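Local coordinates for uncharacterized protein (Legionella pneumophila subsp. pneumophila str. Philadelphia 1, PDB 4RXI) that is of unknown molecular function, represented by its C-terminal DUF5617 region, while the full-length protein is assigned to a RavJ-type peptidase family and may be linked to metaeffector activity, at residues A37-M42 against K136-F141. Numbering follows the deposited sequence.
Sequences AFQEIM and KEQIGF
Ile139, the first residue to leave helical geometry after helix 135-138, points its CD1 methyl at the last turns of helix 27-42. That methyl meets Met42 CB at 3.8 Å and Phe38 CE2 at the same distance, the isoleucine running at about a right angle to the phenylalanine side chain. Its other branch, CG2, lies over one face of the Phe141 ring, near the rim.

Met42, a selenomethionine here, can be followed outward. CB touches Ile139 CD1; CG does so too, and also lies 3.4 Å above the plane of the Phe38 ring, offset toward its rim. A bend about CB-CG (chi2 -38°) sets SE beside Phe38 CE1 of the same helix, and a second about CG-SE (chi3 -55°) swings CE to 3.8 Å from Phe141 CZ. The backbone contributes as well: Met42 O sits in the plane of the Phe141 ring at its edge, 3.5 Å from CE2.

At the more polar border, Gln39 and Gln138 cross almost perpendicularly, their amide planes 44° apart. Gln39 CG lies 3.5 Å from both CB and OE1 of Gln138, but the amides do not bond to each other; Gln138 NE2 is hydrogen-bonded to Gly133 O. Asn43, directly after Met42, ties the end of helix 27-42 to the turn through Gly140 N and Gln138 O; a weak bond also joins its ND2 to Gln39 OE1.

Helices 55-70 and 111-119 also pack on Phe38. In this all-helical DUF5617 domain, the turn after the short last modelled helix, 135-138, packs mainly through Ile139 and Phe141 on the C-terminal end of helix 27-42.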
ATOM      1  N   ALA A  37      -1.297   6.665  -5.073  1.00 16.29           N
ATOM      2  CA  ALA A  37      -2.668   6.169  -5.026  1.00 19.66           C
ATOM      3  C   ALA A  37      -2.985   5.679  -3.622  1.00 19.02           C
ATOM      4  O   ALA A  37      -4.045   5.978  -3.075  1.00 17.61           O
ATOM      5  CB  ALA A  37      -2.893   5.038  -6.051  1.00 16.82           C
ATOM      6  N   PHE A  38      -2.066   4.911  -3.044  1.00 12.71           N
ATOM      7  CA  PHE A  38      -2.320   4.280  -1.764  1.00 12.42           C
ATOM      8  C   PHE A  38      -2.563   5.332  -0.692  1.00 16.65           C
ATOM      9  O   PHE A  38      -3.468   5.209   0.143  1.00 17.34           O
ATOM     10  CB  PHE A  38      -1.149   3.382  -1.365  1.00 11.64           C
ATOM     11  CG  PHE A  38      -1.260   2.844   0.031  1.00 16.80           C
ATOM     12  CD1 PHE A  38      -2.162   1.827   0.329  1.00 13.51           C
ATOM     13  CD2 PHE A  38      -0.458   3.345   1.041  1.00 14.40           C
ATOM     14  CE1 PHE A  38      -2.270   1.329   1.627  1.00 17.54           C
ATOM     15  CE2 PHE A  38      -0.562   2.854   2.329  1.00 15.75           C
ATOM     16  CZ  PHE A  38      -1.466   1.845   2.620  1.00 18.93           C
ATOM     17  N   GLN A  39      -1.749   6.375  -0.739  1.00 16.22           N
ATOM     18  CA  GLN A  39      -1.839   7.478   0.209  1.00 14.99           C
ATOM     19  C   GLN A  39      -3.189   8.191   0.077  1.00 16.03           C
ATOM     20  O   GLN A  39      -3.826   8.548   1.070  1.00 19.48           O
ATOM     21  CB  GLN A  39      -0.661   8.429  -0.037  1.00 36.03           C
ATOM     22  CG  GLN A  39      -0.744   9.776   0.612  1.00 43.86           C
ATOM     23  CD  GLN A  39      -1.419  10.807  -0.264  1.00 47.49           C
ATOM     24  OE1 GLN A  39      -2.123  11.680   0.236  1.00 59.89           O
ATOM     25  NE2 GLN A  39      -1.213  10.712  -1.574  1.00 41.63           N
ATOM     26  N   GLU A  40      -3.639   8.385  -1.154  1.00 16.79           N
ATOM     27  CA  GLU A  40      -4.925   9.043  -1.371  1.00 20.04           C
ATOM     28  C   GLU A  40      -6.044   8.194  -0.814  1.00 23.09           C
ATOM     29  O   GLU A  40      -6.947   8.703  -0.164  1.00 24.08           O
ATOM     30  CB  GLU A  40      -5.167   9.318  -2.855  1.00 26.63           C
ATOM     31  CG  GLU A  40      -6.345  10.260  -3.101  1.00 45.30           C
ATOM     32  CD  GLU A  40      -6.629  10.495  -4.575  1.00 57.29           C
ATOM     33  OE1 GLU A  40      -5.664  10.626  -5.355  1.00 61.20           O
ATOM     34  OE2 GLU A  40      -7.819  10.570  -4.950  1.00 59.42           O
ATOM     35  N   ILE A  41      -5.986   6.895  -1.073  1.00 16.69           N
ATOM     36  CA  ILE A  41      -7.002   5.977  -0.575  1.00 21.67           C
ATOM     37  C   ILE A  41      -7.040   5.944   0.956  1.00 21.61           C
ATOM     38  O   ILE A  41      -8.116   5.995   1.545  1.00 19.17           O
ATOM     39  CB  ILE A  41      -6.777   4.552  -1.113  1.00 18.82           C
ATOM     40  CG1 ILE A  41      -7.038   4.522  -2.618  1.00 22.32           C
ATOM     41  CG2 ILE A  41      -7.715   3.561  -0.401  1.00 15.17           C
ATOM     42  CD1 ILE A  41      -6.472   3.304  -3.300  1.00 22.29           C
HETATM   43  N   MSE A  42      -5.875   5.872   1.606  1.00 19.23           N
HETATM   44  CA  MSE A  42      -5.855   5.809   3.066  1.00 20.30           C
HETATM   45  C   MSE A  42      -6.341   7.105   3.716  1.00 21.61           C
HETATM   46  O   MSE A  42      -6.861   7.080   4.825  1.00 24.69           O
HETATM   47  CB  MSE A  42      -4.454   5.481   3.587  1.00 20.45           C
HETATM   48  CG  MSE A  42      -3.986   4.080   3.263  1.00 23.36           C
HETATM   49 SE   MSE A  42      -5.347   2.665   3.353  0.64 22.87          SE
HETATM   50  CE  MSE A  42      -6.052   2.895   5.171  1.00 17.04           C
ATOM     51  N   LYS A 136       4.486   7.528   5.826  1.00 27.08           N
ATOM     52  CA  LYS A 136       4.143   7.920   7.205  1.00 26.41           C
ATOM     53  C   LYS A 136       3.655   9.352   7.293  1.00 28.52           C
ATOM     54  O   LYS A 136       2.668   9.652   7.951  1.00 33.03           O
ATOM     55  CB  LYS A 136       5.356   7.826   8.138  1.00 34.73           C
ATOM     56  CG  LYS A 136       5.933   6.467   8.418  1.00 38.61           C
ATOM     57  CD  LYS A 136       6.886   6.602   9.602  1.00 38.21           C
ATOM     58  CE  LYS A 136       8.358   6.420   9.237  1.00 51.49           C
ATOM     59  NZ  LYS A 136       8.897   7.504   8.369  1.00 51.13           N
ATOM     60  N   GLU A 137       4.407  10.244   6.658  1.00 25.77           N
ATOM     61  CA  GLU A 137       4.146  11.669   6.762  1.00 35.39           C
ATOM     62  C   GLU A 137       2.907  12.051   5.959  1.00 42.61           C
ATOM     63  O   GLU A 137       2.174  12.962   6.342  1.00 51.11           O
ATOM     64  CB  GLU A 137       5.369  12.471   6.300  1.00 37.61           C
ATOM     65  CG  GLU A 137       6.460  12.569   7.374  1.00 55.79           C
ATOM     66  CD  GLU A 137       7.873  12.362   6.840  1.00 69.75           C
ATOM     67  OE1 GLU A 137       8.244  13.018   5.844  1.00 76.51           O
ATOM     68  OE2 GLU A 137       8.617  11.541   7.424  1.00 70.65           O
ATOM     69  N   GLN A 138       2.664  11.331   4.866  1.00 33.76           N
ATOM     70  CA  GLN A 138       1.578  11.666   3.943  1.00 30.39           C
ATOM     71  C   GLN A 138       0.215  11.193   4.441  1.00 30.16           C
ATOM     72  O   GLN A 138      -0.825  11.709   4.032  1.00 27.97           O
ATOM     73  CB  GLN A 138       1.859  11.073   2.565  1.00 31.79           C
ATOM     74  CG  GLN A 138       3.061  11.685   1.862  1.00 37.44           C
ATOM     75  CD  GLN A 138       3.266  11.127   0.457  1.00 48.75           C
ATOM     76  OE1 GLN A 138       2.336  11.092  -0.357  1.00 54.94           O
ATOM     77  NE2 GLN A 138       4.486  10.689   0.168  1.00 45.04           N
ATOM     78  N   ILE A 139       0.211  10.210   5.329  1.00 24.28           N
ATOM     79  CA  ILE A 139      -1.050   9.658   5.786  1.00 19.55           C
ATOM     80  C   ILE A 139      -1.433  10.285   7.120  1.00 30.15           C
ATOM     81  O   ILE A 139      -0.680  10.221   8.089  1.00 28.13           O
ATOM     82  CB  ILE A 139      -0.972   8.131   5.883  1.00 25.30           C
ATOM     83  CG1 ILE A 139      -0.834   7.544   4.470  1.00 19.72           C
ATOM     84  CG2 ILE A 139      -2.216   7.572   6.554  1.00 24.43           C
ATOM     85  CD1 ILE A 139      -0.777   6.033   4.439  1.00 19.61           C
ATOM     86  N   GLY A 140      -2.602  10.920   7.141  1.00 29.95           N
ATOM     87  CA  GLY A 140      -3.055  11.675   8.295  1.00 26.69           C
ATOM     88  C   GLY A 140      -3.097  10.933   9.618  1.00 35.09           C
ATOM     89  O   GLY A 140      -2.683  11.476  10.641  1.00 43.58           O
ATOM     90  N   PHE A 141      -3.582   9.696   9.627  1.00 30.45           N
ATOM     91  CA  PHE A 141      -3.754   9.009  10.907  1.00 28.62           C
ATOM     92  C   PHE A 141      -2.481   8.366  11.463  1.00 30.07           C
ATOM     93  O   PHE A 141      -2.548   7.616  12.438  1.00 31.92           O
ATOM     94  CB  PHE A 141      -4.856   7.948  10.814  1.00 28.09           C
ATOM     95  CG  PHE A 141      -4.619   6.880   9.772  1.00 25.77           C
ATOM     96  CD1 PHE A 141      -3.798   5.799  10.039  1.00 26.34           C
ATOM     97  CD2 PHE A 141      -5.288   6.921   8.554  1.00 28.69           C
ATOM     98  CE1 PHE A 141      -3.607   4.792   9.095  1.00 27.42           C
ATOM     99  CE2 PHE A 141      -5.107   5.924   7.608  1.00 27.89           C
ATOM    100  CZ  PHE A 141      -4.268   4.855   7.879  1.00 26.04           C
TER